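Local coordinates for protein NAD(+) phosphorylase MbcT (Mycobacterium tuberculosis, PDB 6FKG) that degrades NAD(+) by phosphorolysis, a toxic activity that kills the cell unless the cognate antitoxin MbcA neutralises it, at residues G17-S22 with V101-T106; T29-D34 with E86-L91; G46-P51 with D118-D123. All coordinates share one frame; numbering follows the deposited sequence.

Interaction 1. Residues G17-S22 with V101-T106; sequences GTIEWS and VLDLTT
A bridge between the start of strand 19-30 and the end of strand 89-103, an antiparallel pair in the mixed sheet of the RES domain, is made here. Ile19 and Val101 form a hydrogen-bonded pair. Ile19 N donates to Val101 O at 2.9 Å and Val101 N donates back to Ile19 O, both nearly straight and in the carbonyl plane. Past Val101 the strands part: the short segments 19-22 and 101-103 run at 100° to each other. Beyond the bridge, a water continues the link: it donates to Gly17 O and accepts from Asp103 N. Gly17, the first residue after helix 7-16, has a positive phi, and the chain turns from there into the strand. Ile19 and Val101 lie on the same face of the sheet and cross obliquely, with Ile19 CG1 against Val101 CG2 at 3.8 Å. Trp21 CB touches the same methyl, while the end of its side chain leads away from 101-106; Trp21 also touches Leu144 of strand 142-147 and Leu153 of strand 150-156. CG1 of Ile19 sits in the crowded position between N and carbonyl carbon (chi1 64°). This carries Ile19 CD1 to 3.6 Å from Asp103 OD2. The other oxygen, OD1, closes an Asx turn by accepting from Thr105 N, which lies above the carboxylate plane. Thr105 OG1 reaches the syn lone pair of Asp103 OD1 at 2.6 Å.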
# COMPACT_ATOMS: atom_id res chain seq x y z
N GLY B 17 -12.81 1.64 -43.80
CA GLY B 17 -11.73 2.13 -44.62
C GLY B 17 -11.64 3.65 -44.61
O GLY B 17 -12.24 4.32 -43.76
N THR B 18 -10.89 4.19 -45.56
CA THR B 18 -10.60 5.61 -45.62
C THR B 18 -11.11 6.21 -46.90
O THR B 18 -11.43 5.49 -47.86
CB THR B 18 -9.09 5.89 -45.54
OG1 THR B 18 -8.43 5.23 -46.63
CG2 THR B 18 -8.49 5.40 -44.23
N ILE B 19 -11.20 7.54 -46.92
CA ILE B 19 -11.34 8.29 -48.16
C ILE B 19 -10.18 9.26 -48.25
O ILE B 19 -9.57 9.60 -47.24
CB ILE B 19 -12.67 9.06 -48.24
CG1 ILE B 19 -12.74 10.13 -47.15
CG2 ILE B 19 -13.86 8.11 -48.17
CD1 ILE B 19 -13.94 11.05 -47.28
N GLU B 20 -9.85 9.71 -49.46
CA GLU B 20 -8.86 10.76 -49.63
C GLU B 20 -9.55 12.10 -49.61
O GLU B 20 -10.43 12.37 -50.43
CB GLU B 20 -8.06 10.57 -50.92
CG GLU B 20 -6.92 9.58 -50.79
CD GLU B 20 -5.93 9.67 -51.93
OE1 GLU B 20 -6.28 10.22 -53.00
OE2 GLU B 20 -4.79 9.20 -51.75
N TRP B 21 -9.15 12.95 -48.68
CA TRP B 21 -9.83 14.20 -48.46
C TRP B 21 -8.89 15.39 -48.67
O TRP B 21 -7.79 15.43 -48.13
CB TRP B 21 -10.41 14.22 -47.06
CG TRP B 21 -11.42 15.27 -46.80
CD1 TRP B 21 -12.71 15.31 -47.25
CD2 TRP B 21 -11.25 16.42 -45.97
NE1 TRP B 21 -13.35 16.43 -46.75
CE2 TRP B 21 -12.47 17.12 -45.97
CE3 TRP B 21 -10.18 16.93 -45.23
CZ2 TRP B 21 -12.65 18.31 -45.27
CZ3 TRP B 21 -10.35 18.11 -44.54
CH2 TRP B 21 -11.58 18.78 -44.55
N SER B 22 -9.33 16.35 -49.47
CA SER B 22 -8.56 17.57 -49.65
C SER B 22 -9.42 18.78 -49.34
O SER B 22 -10.56 18.89 -49.80
CB SER B 22 -8.01 17.67 -51.07
OG SER B 22 -7.36 16.46 -51.43
N VAL B 101 -8.49 9.49 -44.60
CA VAL B 101 -9.16 9.68 -43.33
C VAL B 101 -10.37 8.77 -43.16
O VAL B 101 -11.06 8.43 -44.12
CB VAL B 101 -9.62 11.15 -43.17
CG1 VAL B 101 -8.43 12.08 -43.22
CG2 VAL B 101 -10.63 11.51 -44.27
N LEU B 102 -10.61 8.36 -41.92
CA LEU B 102 -11.87 7.73 -41.55
C LEU B 102 -12.99 8.77 -41.62
O LEU B 102 -12.95 9.77 -40.91
CB LEU B 102 -11.78 7.13 -40.15
CG LEU B 102 -13.04 6.42 -39.65
CD1 LEU B 102 -13.33 5.16 -40.46
CD2 LEU B 102 -12.86 6.08 -38.17
N ASP B 103 -13.98 8.54 -42.49
CA ASP B 103 -15.04 9.53 -42.69
C ASP B 103 -16.22 9.29 -41.76
O ASP B 103 -17.03 8.41 -42.00
CB ASP B 103 -15.53 9.51 -44.14
CG ASP B 103 -16.56 10.59 -44.42
OD1 ASP B 103 -16.84 11.43 -43.54
OD2 ASP B 103 -17.09 10.60 -45.54
N LEU B 104 -16.32 10.10 -40.71
CA LEU B 104 -17.42 9.98 -39.76
C LEU B 104 -18.41 11.14 -39.89
O LEU B 104 -19.13 11.46 -38.94
CB LEU B 104 -16.88 9.91 -38.32
CG LEU B 104 -15.93 8.75 -38.04
CD1 LEU B 104 -15.48 8.73 -36.57
CD2 LEU B 104 -16.55 7.42 -38.43
N THR B 105 -18.46 11.77 -41.06
CA THR B 105 -19.36 12.90 -41.25
C THR B 105 -20.79 12.45 -41.52
O THR B 105 -21.72 13.25 -41.42
CB THR B 105 -18.88 13.84 -42.39
OG1 THR B 105 -18.82 13.10 -43.61
CG2 THR B 105 -17.49 14.41 -42.05
N THR B 106 -20.98 11.18 -41.86
CA THR B 106 -22.33 10.67 -42.09
C THR B 106 -22.85 9.96 -40.84
O THR B 106 -22.07 9.41 -40.07
CB THR B 106 -22.38 9.69 -43.29
OG1 THR B 106 -21.67 8.50 -42.96
CG2 THR B 106 -21.77 10.34 -44.53
O HOH W 1 -14.27 6.10 -44.12

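Interaction 2. Residues T29-D34 with E86-L91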
# COMPACT_ATOMS: atom_id res chain seq x y z
N THR B 29 -3.87 28.55 -32.60
CA THR B 29 -2.92 28.21 -31.56
C THR B 29 -2.53 29.50 -30.86
O THR B 29 -2.76 30.59 -31.40
CB THR B 29 -1.60 27.56 -32.10
OG1 THR B 29 -0.88 28.53 -32.86
CG2 THR B 29 -1.89 26.33 -32.95
N GLY B 30 -1.92 29.39 -29.70
CA GLY B 30 -1.16 30.50 -29.16
C GLY B 30 -0.18 30.99 -30.21
O GLY B 30 0.31 30.20 -31.04
N ALA B 31 0.12 32.28 -30.16
CA ALA B 31 0.91 32.94 -31.19
C ALA B 31 2.33 32.39 -31.29
O ALA B 31 2.97 32.50 -32.33
CB ALA B 31 0.95 34.45 -30.93
N HIS B 32 2.80 31.79 -30.20
CA HIS B 32 4.18 31.28 -30.12
C HIS B 32 4.32 29.83 -30.55
O HIS B 32 5.44 29.31 -30.65
CB HIS B 32 4.73 31.43 -28.69
CG HIS B 32 4.84 32.84 -28.22
ND1 HIS B 32 5.76 33.73 -28.74
CD2 HIS B 32 4.17 33.52 -27.26
CE1 HIS B 32 5.64 34.89 -28.14
NE2 HIS B 32 4.68 34.79 -27.23
N ARG B 33 3.19 29.16 -30.81
CA ARG B 33 3.20 27.74 -31.11
C ARG B 33 3.34 27.47 -32.61
O ARG B 33 2.89 28.26 -33.43
CB ARG B 33 1.93 27.07 -30.59
CG ARG B 33 1.69 27.28 -29.10
CD ARG B 33 2.90 26.82 -28.30
NE ARG B 33 2.67 26.89 -26.87
CZ ARG B 33 2.44 25.83 -26.09
NH1 ARG B 33 2.46 24.59 -26.59
NH2 ARG B 33 2.24 26.02 -24.79
N ASP B 34 3.97 26.34 -32.94
CA ASP B 34 4.06 25.91 -34.33
C ASP B 34 2.70 25.48 -34.88
O ASP B 34 1.96 24.72 -34.24
CB ASP B 34 5.05 24.76 -34.47
CG ASP B 34 5.25 24.36 -35.92
OD1 ASP B 34 6.08 24.99 -36.60
OD2 ASP B 34 4.56 23.44 -36.39
N GLU B 86 -7.81 38.08 -26.01
CA GLU B 86 -6.95 39.15 -25.54
C GLU B 86 -5.54 38.61 -25.27
O GLU B 86 -4.57 39.36 -25.33
CB GLU B 86 -7.52 39.79 -24.29
CG GLU B 86 -8.84 40.53 -24.58
CD GLU B 86 -9.37 41.24 -23.36
OE1 GLU B 86 -8.69 41.18 -22.31
OE2 GLU B 86 -10.45 41.84 -23.46
N ALA B 87 -5.44 37.32 -24.95
CA ALA B 87 -4.14 36.65 -24.95
C ALA B 87 -3.79 36.40 -26.42
O ALA B 87 -4.69 36.38 -27.27
CB ALA B 87 -4.18 35.34 -24.15
N ALA B 88 -2.51 36.24 -26.73
CA ALA B 88 -2.06 36.24 -28.13
C ALA B 88 -2.29 34.89 -28.82
O ALA B 88 -1.59 33.91 -28.53
CB ALA B 88 -0.59 36.62 -28.20
N TYR B 89 -3.25 34.85 -29.74
CA TYR B 89 -3.48 33.67 -30.56
C TYR B 89 -3.31 33.99 -32.04
O TYR B 89 -3.39 35.15 -32.46
CB TYR B 89 -4.89 33.10 -30.35
CG TYR B 89 -5.12 32.45 -29.01
CD1 TYR B 89 -5.51 33.20 -27.91
CD2 TYR B 89 -4.96 31.07 -28.86
CE1 TYR B 89 -5.74 32.58 -26.67
CE2 TYR B 89 -5.17 30.45 -27.63
CZ TYR B 89 -5.58 31.21 -26.55
OH TYR B 89 -5.80 30.59 -25.34
N ARG B 90 -3.08 32.95 -32.83
CA ARG B 90 -3.00 33.11 -34.28
C ARG B 90 -3.88 32.09 -34.99
O ARG B 90 -4.12 30.99 -34.47
CB ARG B 90 -1.54 33.01 -34.75
CG ARG B 90 -0.71 34.23 -34.37
CD ARG B 90 0.66 34.22 -35.02
NE ARG B 90 1.38 35.48 -34.79
CZ ARG B 90 2.69 35.61 -34.94
NH1 ARG B 90 3.27 36.79 -34.71
NH2 ARG B 90 3.43 34.57 -35.30
N LEU B 91 -4.35 32.48 -36.16
CA LEU B 91 -5.20 31.64 -36.99
C LEU B 91 -4.40 31.18 -38.20
O LEU B 91 -3.94 32.00 -39.00
CB LEU B 91 -6.46 32.40 -37.43
CG LEU B 91 -7.37 31.63 -38.40
CD1 LEU B 91 -7.94 30.37 -37.76
CD2 LEU B 91 -8.48 32.54 -38.87
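Both Tyr89 and Arg90 carry CG anti to the carbonyl carbon (chi1 -71° and -72°). The Arg90 chain then runs extended from CG to NE. It passes alongside Ala31, with Arg90 CG 3.8 Å from Ala31 CB, and this methyl lies over one face of the guanidinium. NE goes on to a salt bridge with Asp174. The Tyr89 ring is oblique to the opposite backbone, its CD2 3.4 Å from Thr29 O. Its hydroxyl bonds to Val68 O of the antitoxin chain MbcA. The backbones form the far end of the antiparallel pairing of strands 19-30 and 89-103. Thr29 and Arg90 are a hydrogen-bonded pair: Arg90 N donates to Thr29 O at 2.8 Å, nearly along the C=O axis, and Thr29 N returns a bond to Arg90 O. Gly30 and Tyr89 follow as a non-hydrogen-bonded pair, their CA atoms 4.2 Å apart. The strand then gives way to a type I turn from Gly30 to Arg33. Gly30 O accepts from Arg33 N within the turn and from Thr29 OG1 at 2.7 Å. Ala31 N donates to Ala88 O, 2.9 Å away, from above the carbonyl plane.

Interaction 3. Residues G46-P51 with D118-D123; sequences GRWNPP and DDIYGD
Arg47 points its CB toward the end of helix 117-121, and CG stands anti to the backbone N (chi1 177°). The chain stays extended to Arg47 CD, which lies 3.0 Å from Ile120 O. It then bends at chi3 (-60°), laying the guanidinium beside the last turn of the helix. Arg47 NE is 3.1 Å from Ile120 O, but the angle is too poor for a hydrogen bond, because this oxygen lies over one face of the group. The tip does the gripping. Arg47 NH1 and NH2 both donate to Gly122 O, each at 2.9 Å, in an end-on fork; the oxygen is only 2° out of the guanidinium plane. NH1 also gives a weak bond to Asp119 O at the edge of the group. Arg47 thus binds carbonyls at and just past the C-terminal end of a helix, where the helix dipole would probably favour a positive charge. NH2 has a further partner, the C-terminal carboxylate of Val115 of an MbcA chain, so the antitoxin tail reaches this arginine. Trp48, next in the type I turn from Gly46 to Asn49, adds an apolar touch, its CZ2 4.2 Å from Ile120 CG1. The turn belongs to the loop between helix 39-44 and strand 56-60. Arg47 and Trp48 both pack on Cys128 of helix 126-137, while Trp48 and Ile120 touch Val145 and Pro146 of strand 142-147, respectively.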
# COMPACT_ATOMS: atom_id res chain seq x y z
N GLY B 46 -7.38 14.71 -26.40
CA GLY B 46 -8.35 15.57 -27.07
C GLY B 46 -9.62 14.77 -27.25
O GLY B 46 -9.64 13.57 -26.94
N ARG B 47 -10.69 15.40 -27.74
CA ARG B 47 -11.95 14.68 -27.85
C ARG B 47 -11.77 13.39 -28.64
O ARG B 47 -12.33 12.35 -28.28
CB ARG B 47 -13.05 15.53 -28.50
CG ARG B 47 -14.35 14.74 -28.68
CD ARG B 47 -15.57 15.63 -28.91
NE ARG B 47 -15.83 16.56 -27.81
CZ ARG B 47 -16.63 16.33 -26.77
NH1 ARG B 47 -17.29 15.18 -26.65
NH2 ARG B 47 -16.78 17.27 -25.84
N TRP B 48 -10.94 13.45 -29.68
CA TRP B 48 -10.75 12.32 -30.58
C TRP B 48 -9.39 11.62 -30.47
O TRP B 48 -8.99 10.91 -31.38
CB TRP B 48 -10.95 12.80 -32.03
CG TRP B 48 -12.37 13.21 -32.33
CD1 TRP B 48 -12.91 14.47 -32.24
CD2 TRP B 48 -13.45 12.35 -32.75
NE1 TRP B 48 -14.25 14.43 -32.58
CE2 TRP B 48 -14.60 13.15 -32.89
CE3 TRP B 48 -13.54 10.97 -33.01
CZ2 TRP B 48 -15.83 12.62 -33.31
CZ3 TRP B 48 -14.77 10.45 -33.42
CH2 TRP B 48 -15.89 11.27 -33.57
N ASN B 49 -8.67 11.80 -29.37
CA ASN B 49 -7.44 11.02 -29.17
C ASN B 49 -7.13 10.83 -27.70
O ASN B 49 -7.22 11.77 -26.91
CB ASN B 49 -6.22 11.68 -29.85
CG ASN B 49 -5.78 12.96 -29.17
OD1 ASN B 49 -6.39 14.01 -29.36
ND2 ASN B 49 -4.73 12.87 -28.35
N PRO B 50 -6.75 9.61 -27.33
CA PRO B 50 -6.27 9.39 -25.97
C PRO B 50 -4.92 10.10 -25.83
O PRO B 50 -4.28 10.38 -26.85
CB PRO B 50 -6.11 7.87 -25.89
CG PRO B 50 -5.74 7.49 -27.29
CD PRO B 50 -6.54 8.42 -28.18
N PRO B 51 -4.51 10.39 -24.59
CA PRO B 51 -3.22 11.03 -24.37
C PRO B 51 -2.06 10.05 -24.49
O PRO B 51 -2.29 8.84 -24.52
CB PRO B 51 -3.34 11.57 -22.94
CG PRO B 51 -4.34 10.67 -22.28
CD PRO B 51 -5.30 10.25 -23.35
N ASP B 118 -24.26 12.54 -28.41
CA ASP B 118 -23.78 12.57 -27.03
C ASP B 118 -22.28 12.40 -26.94
O ASP B 118 -21.60 13.06 -26.15
CB ASP B 118 -24.46 11.48 -26.21
CG ASP B 118 -25.90 11.81 -25.89
OD1 ASP B 118 -26.50 12.59 -26.65
OD2 ASP B 118 -26.42 11.29 -24.88
N ASP B 119 -21.75 11.48 -27.74
CA ASP B 119 -20.32 11.23 -27.71
C ASP B 119 -19.56 12.43 -28.23
O ASP B 119 -18.48 12.76 -27.75
CB ASP B 119 -19.97 10.00 -28.54
CG ASP B 119 -20.60 8.75 -27.99
OD1 ASP B 119 -20.22 8.36 -26.86
OD2 ASP B 119 -21.47 8.17 -28.67
N ILE B 120 -20.15 13.12 -29.20
CA ILE B 120 -19.44 14.17 -29.92
C ILE B 120 -19.46 15.52 -29.20
O ILE B 120 -18.49 16.29 -29.29
CB ILE B 120 -20.01 14.31 -31.32
CG1 ILE B 120 -19.83 12.99 -32.07
CG2 ILE B 120 -19.34 15.46 -32.09
CD1 ILE B 120 -20.62 12.92 -33.33
N TYR B 121 -20.52 15.80 -28.45
CA TYR B 121 -20.66 17.11 -27.82
C TYR B 121 -20.73 17.04 -26.30
O TYR B 121 -20.52 18.04 -25.62
CB TYR B 121 -21.88 17.83 -28.38
CG TYR B 121 -21.84 17.94 -29.89
CD1 TYR B 121 -20.98 18.84 -30.51
CD2 TYR B 121 -22.64 17.13 -30.69
CE1 TYR B 121 -20.93 18.94 -31.88
CE2 TYR B 121 -22.59 17.22 -32.06
CZ TYR B 121 -21.74 18.13 -32.66
OH TYR B 121 -21.68 18.23 -34.02
N GLY B 122 -21.02 15.86 -25.77
CA GLY B 122 -21.12 15.66 -24.33
C GLY B 122 -19.78 15.74 -23.62
O GLY B 122 -18.72 15.80 -24.26
N ASP B 123 -19.82 15.72 -22.29
CA ASP B 123 -18.61 15.86 -21.49
C ASP B 123 -17.67 14.65 -21.59
O ASP B 123 -16.47 14.78 -21.32
CB ASP B 123 -18.96 16.11 -20.02
CG ASP B 123 -19.56 17.49 -19.78
OD1 ASP B 123 -19.77 18.25 -20.76
OD2 ASP B 123 -19.82 17.82 -18.60

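Interactions 1 and 2 use the same two strands, 19-30 and 89-103, at their far ends. Their centres are 29 Å apart, on opposite sides of the chain's centre. Interaction 3 joins a loop to a helix end instead. It touches interaction 1 directly: Leu104 CD1 meets Trp48 CZ3 at 3.7 Å, so the chain leaving the sheet packs on the Arg47 loop. Interaction 2 touches neither; its nearest atoms are about 14 Å from each. MbcA contacts interactions 2 and 3 but not the segments of interaction 1. The antitoxin blocks access to the active site, and its C-terminal carboxylate on Arg47 is consistent with interaction 3 lying near that entrance.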